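Local coordinates for protein AT-less polyketide synthase (PDB 4QYR) that probably catalyses decarboxylative condensation of acyl chains as a ketosynthase domain, with its linker domain, of the AT-less isomigrastatin polyketide synthase, at residues A[553-558]-A[565-570]; A[504-509]-A[530-535]. All coordinates share one frame; numbering follows the deposited sequence.

Contact 1 (A[553-558]-A[565-570])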
# COMPACT_ATOMS: atom_id res chain seq x y z
N PRO A 553 -28.95 -8.28 -34.01
CA PRO A 553 -29.09 -8.93 -35.31
C PRO A 553 -29.36 -7.93 -36.42
O PRO A 553 -28.84 -8.10 -37.53
CB PRO A 553 -30.29 -9.86 -35.11
CG PRO A 553 -31.04 -9.27 -33.96
CD PRO A 553 -29.99 -8.74 -33.06
N GLU A 554 -30.14 -6.89 -36.13
CA GLU A 554 -30.47 -5.90 -37.15
C GLU A 554 -29.26 -5.05 -37.49
O GLU A 554 -28.96 -4.83 -38.66
CB GLU A 554 -31.63 -5.00 -36.71
CG GLU A 554 -32.12 -4.12 -37.86
CD GLU A 554 -33.30 -3.23 -37.51
OE1 GLU A 554 -33.92 -3.44 -36.45
OE2 GLU A 554 -33.62 -2.34 -38.33
N VAL A 555 -28.55 -4.57 -36.46
CA VAL A 555 -27.34 -3.80 -36.67
C VAL A 555 -26.35 -4.58 -37.54
O VAL A 555 -25.68 -3.99 -38.39
CB VAL A 555 -26.64 -3.41 -35.33
CG1 VAL A 555 -25.59 -2.34 -35.56
CG2 VAL A 555 -27.65 -2.91 -34.32
N THR A 556 -26.29 -5.89 -37.34
CA THR A 556 -25.32 -6.75 -38.01
C THR A 556 -25.43 -6.69 -39.51
O THR A 556 -24.42 -6.71 -40.22
CB THR A 556 -25.45 -8.22 -37.56
OG1 THR A 556 -25.35 -8.30 -36.13
CG2 THR A 556 -24.37 -9.08 -38.20
N ARG A 557 -26.66 -6.59 -40.00
CA ARG A 557 -26.89 -6.62 -41.43
C ARG A 557 -27.19 -5.21 -41.95
O ARG A 557 -27.12 -4.97 -43.15
CB ARG A 557 -28.01 -7.60 -41.78
CG ARG A 557 -27.64 -8.58 -42.91
CD ARG A 557 -28.46 -9.87 -42.88
NE ARG A 557 -28.07 -10.83 -43.92
CZ ARG A 557 -27.01 -11.64 -43.84
NH1 ARG A 557 -26.74 -12.47 -44.85
NH2 ARG A 557 -26.23 -11.63 -42.77
N ALA A 558 -27.49 -4.28 -41.06
CA ALA A 558 -27.51 -2.86 -41.44
C ALA A 558 -26.11 -2.46 -41.90
O ALA A 558 -25.94 -1.73 -42.88
CB ALA A 558 -27.97 -1.99 -40.28
N ASP A 565 -26.32 5.21 -40.95
CA ASP A 565 -27.22 6.10 -40.23
C ASP A 565 -28.21 5.28 -39.41
O ASP A 565 -28.52 5.61 -38.27
CB ASP A 565 -27.93 7.02 -41.22
CG ASP A 565 -28.55 8.24 -40.54
OD1 ASP A 565 -29.80 8.29 -40.40
OD2 ASP A 565 -27.78 9.14 -40.14
N ARG A 566 -28.68 4.19 -40.00
CA ARG A 566 -29.62 3.32 -39.33
C ARG A 566 -28.95 2.68 -38.11
O ARG A 566 -29.55 2.61 -37.04
CB ARG A 566 -30.15 2.26 -40.31
CG ARG A 566 -31.30 1.43 -39.78
CD ARG A 566 -32.36 2.26 -39.08
NE ARG A 566 -33.39 1.41 -38.51
CZ ARG A 566 -34.27 1.79 -37.59
NH1 ARG A 566 -35.17 0.93 -37.13
NH2 ARG A 566 -34.25 3.03 -37.12
N VAL A 567 -27.71 2.24 -38.27
CA VAL A 567 -26.95 1.73 -37.13
C VAL A 567 -26.94 2.77 -36.03
O VAL A 567 -27.38 2.50 -34.91
CB VAL A 567 -25.50 1.39 -37.50
CG1 VAL A 567 -24.70 1.07 -36.24
CG2 VAL A 567 -25.45 0.24 -38.51
N THR A 568 -26.46 3.96 -36.38
CA THR A 568 -26.45 5.12 -35.49
C THR A 568 -27.77 5.34 -34.74
O THR A 568 -27.78 5.49 -33.52
CB THR A 568 -26.08 6.41 -36.29
OG1 THR A 568 -24.66 6.65 -36.21
CG2 THR A 568 -26.83 7.63 -35.78
N ALA A 569 -28.89 5.32 -35.47
CA ALA A 569 -30.19 5.55 -34.86
C ALA A 569 -30.64 4.35 -34.01
O ALA A 569 -31.34 4.53 -33.02
CB ALA A 569 -31.23 5.86 -35.93
N LEU A 570 -30.24 3.14 -34.39
CA LEU A 570 -30.50 1.96 -33.57
C LEU A 570 -29.71 2.04 -32.27
O LEU A 570 -30.24 1.76 -31.19
CB LEU A 570 -30.14 0.68 -34.31
CG LEU A 570 -31.11 0.21 -35.39
CD1 LEU A 570 -30.54 -1.00 -36.13
CD2 LEU A 570 -32.48 -0.11 -34.81
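A helical hairpin, built from the consecutive helices 553-561 and 564-572, closes here through Val-555 and Val-567, whose CG1 atoms meet at 3.6 Å. The segment axes run nearly antiparallel, 159° between their directions, and approach to 9.3 Å. CG1 of Val-555 is anti to its backbone N (chi1 -166°), which puts it where it meets the other valine, and the two side chains cross at about a right angle. CG2 of Val-567 lies against the methyl of Ala-558 at 3.8 Å, near the connection between the helices. Toward the other end, Leu-570 lies against Val-555, its CD1 3.9 Å from CG2 of the valine. The same CD1 lies across CG and the carboxylate carbon CD of Glu-554, with CD at 3.8 Å, these two side chains also crossing at about a right angle.

CG of Glu-554 is anti to the backbone N and the chain is extended beyond it, which carries the carboxylate past Leu-570. OE2 reaches the edge of the Arg-566 guanidinium, near its plane and equally far, 3.8 Å, from NE and NH1. This is a long salt bridge, with the carboxylate and guanidinium planes turned 57° apart. CD2 of Leu-570 lies over one guanidinium face, toward its rim. The charged pair borders the exposed side of the apolar seam of an antiparallel alpha-alpha hairpin, two successive helices joined by a short turn.

Contact 2 (A[504-509]-A[530-535])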
# COMPACT_ATOMS: atom_id res chain seq x y z
N ARG A 504 -28.47 8.91 -22.19
CA ARG A 504 -28.95 9.77 -23.28
C ARG A 504 -27.92 9.75 -24.41
O ARG A 504 -26.73 9.94 -24.18
CB ARG A 504 -29.19 11.19 -22.77
CG ARG A 504 -30.52 11.40 -22.03
CD ARG A 504 -31.69 10.65 -22.67
NE ARG A 504 -32.29 11.41 -23.77
CZ ARG A 504 -33.40 11.06 -24.43
NH1 ARG A 504 -34.07 9.97 -24.08
NH2 ARG A 504 -33.85 11.82 -25.43
N ARG A 505 -28.38 9.51 -25.64
CA ARG A 505 -27.47 9.31 -26.77
C ARG A 505 -27.75 10.24 -27.96
O ARG A 505 -28.90 10.53 -28.28
CB ARG A 505 -27.52 7.84 -27.23
CG ARG A 505 -27.18 6.82 -26.14
CD ARG A 505 -27.01 5.38 -26.67
NE ARG A 505 -26.65 4.46 -25.58
CZ ARG A 505 -26.35 3.17 -25.73
NH1 ARG A 505 -26.36 2.59 -26.92
NH2 ARG A 505 -26.04 2.43 -24.66
N LEU A 506 -26.67 10.72 -28.58
CA LEU A 506 -26.68 11.44 -29.86
C LEU A 506 -25.87 10.67 -30.91
O LEU A 506 -24.79 10.16 -30.60
CB LEU A 506 -26.09 12.84 -29.70
CG LEU A 506 -25.79 13.69 -30.94
CD1 LEU A 506 -27.03 13.93 -31.74
CD2 LEU A 506 -25.19 15.03 -30.54
N GLY A 507 -26.36 10.60 -32.14
CA GLY A 507 -25.60 9.97 -33.21
C GLY A 507 -25.91 10.55 -34.59
O GLY A 507 -27.03 10.99 -34.84
N PHE A 508 -24.91 10.53 -35.48
CA PHE A 508 -25.11 10.94 -36.86
C PHE A 508 -23.96 10.48 -37.73
O PHE A 508 -23.02 9.89 -37.23
CB PHE A 508 -25.29 12.46 -36.97
CG PHE A 508 -24.14 13.27 -36.43
CD1 PHE A 508 -23.28 13.92 -37.30
CD2 PHE A 508 -23.96 13.43 -35.07
CE1 PHE A 508 -22.24 14.69 -36.81
CE2 PHE A 508 -22.93 14.20 -34.58
CZ PHE A 508 -22.06 14.83 -35.44
N VAL A 509 -24.03 10.71 -39.04
CA VAL A 509 -23.02 10.22 -39.99
C VAL A 509 -22.46 11.33 -40.89
O VAL A 509 -23.21 12.07 -41.53
CB VAL A 509 -23.58 9.09 -40.89
CG1 VAL A 509 -22.54 8.66 -41.90
CG2 VAL A 509 -23.99 7.90 -40.04
N SER A 530 -32.04 17.65 -38.14
CA SER A 530 -31.93 17.62 -39.58
C SER A 530 -30.76 16.71 -39.93
O SER A 530 -29.64 17.17 -40.17
CB SER A 530 -31.75 19.03 -40.15
OG SER A 530 -30.68 19.71 -39.51
N GLY A 531 -31.01 15.40 -39.90
CA GLY A 531 -29.99 14.41 -40.23
C GLY A 531 -29.17 13.93 -39.04
O GLY A 531 -28.12 13.29 -39.22
N TRP A 532 -29.61 14.26 -37.83
CA TRP A 532 -29.03 13.65 -36.65
C TRP A 532 -30.12 12.97 -35.84
O TRP A 532 -31.30 13.25 -36.02
CB TRP A 532 -28.26 14.68 -35.80
CG TRP A 532 -29.07 15.62 -34.93
CD1 TRP A 532 -29.76 15.30 -33.79
CD2 TRP A 532 -29.21 17.04 -35.09
NE1 TRP A 532 -30.35 16.43 -33.26
CE2 TRP A 532 -30.02 17.51 -34.04
CE3 TRP A 532 -28.74 17.96 -36.04
CZ2 TRP A 532 -30.37 18.85 -33.91
CZ3 TRP A 532 -29.09 19.28 -35.90
CH2 TRP A 532 -29.90 19.72 -34.85
N HIS A 533 -29.71 12.07 -34.96
CA HIS A 533 -30.65 11.24 -34.20
C HIS A 533 -30.49 11.48 -32.69
O HIS A 533 -29.48 11.99 -32.25
CB HIS A 533 -30.44 9.77 -34.55
CG HIS A 533 -30.59 9.47 -36.02
ND1 HIS A 533 -31.82 9.42 -36.64
CD2 HIS A 533 -29.67 9.26 -36.98
CE1 HIS A 533 -31.64 9.16 -37.93
NE2 HIS A 533 -30.35 9.06 -38.16
N THR A 534 -31.52 11.12 -31.92
CA THR A 534 -31.51 11.29 -30.47
C THR A 534 -32.10 10.05 -29.80
O THR A 534 -33.06 9.47 -30.32
CB THR A 534 -32.30 12.57 -30.06
OG1 THR A 534 -31.39 13.67 -29.99
CG2 THR A 534 -33.03 12.40 -28.72
N GLY A 535 -31.53 9.63 -28.68
CA GLY A 535 -32.03 8.45 -28.00
C GLY A 535 -31.79 8.40 -26.51
O GLY A 535 -31.08 9.24 -25.96
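Backbone hydrogen bonds join Arg-505 to Gly-535 and Gly-507 to His-533, pairing strand 504-510 with strand 532-535 in antiparallel fashion. In the first pair, Arg-505 N donates to Gly-535 O at 2.7 Å and Gly-535 N returns a bond to Arg-505 O at 2.8 Å. In the second, His-533 N to Gly-507 O measures 2.9 Å, whereas the return bond from Gly-507 N to His-533 O is weak at 3.4 Å. Leu-506 and Thr-534 form the non-hydrogen-bonded pair between them.

Apolar contacts gather on the face bearing Leu-506, Phe-508 and Trp-532. CD1 of Leu-506 approaches CD1 of Trp-532 at 3.7 Å, the two side chains crossing obliquely. Trp-532 and Phe-508 meet through their CB atoms at 3.9 Å; in both, CG sits between the backbone N and the carbonyl carbon (chi1 78° and 59°), and the rings lead away from the opposite segment. Helix 513-524 packs on this face, with Phe-523 against Leu-506 and Thr-519 against Phe-508.

Polar side chains work mainly with partners beyond the two strands. On the other face, NH1 of Arg-505 donates to the backbone O of Trp-571, and its guanidinium makes a cation-pi contact with that ring; NE2 of His-533 is probably hydrogen-bonded to OD1 of Asp-565. Bends at chi2 and chi3 fold CD and NE of Arg-504 back toward Gly-535, whose O lies 3.2 Å above the guanidinium plane, over its centre, a face contact and not a hydrogen bond. Gly-535 O, which also takes the Arg-505 N-H, is thus probably polarised by the positive charge of Arg-504, itself met by a salt bridge from NE to Asp-462.

Overall arrangement
Both contacts lie about 32 to 37 Å from the centre of the chain, on the same side of it. Along the chain, strand 453-459 comes first and pairs with strand 504-510. Contact 2 then closes the loop that carries helix 513-524, adding strand 532-535 as an outer strand of the three-stranded antiparallel sheet. Contact 1 follows in series, neither nested nor crossing, and closes the short turn between helices 553-561 and 564-572. Their centres are about 13 Å apart. Helix 564-572 packs on the sheet face bearing His-533, with Thr-568 CG2 3.5 Å from His-533 CD2, and links helix 553-561 to the sheet; helix 513-524 packs on the face of Leu-506.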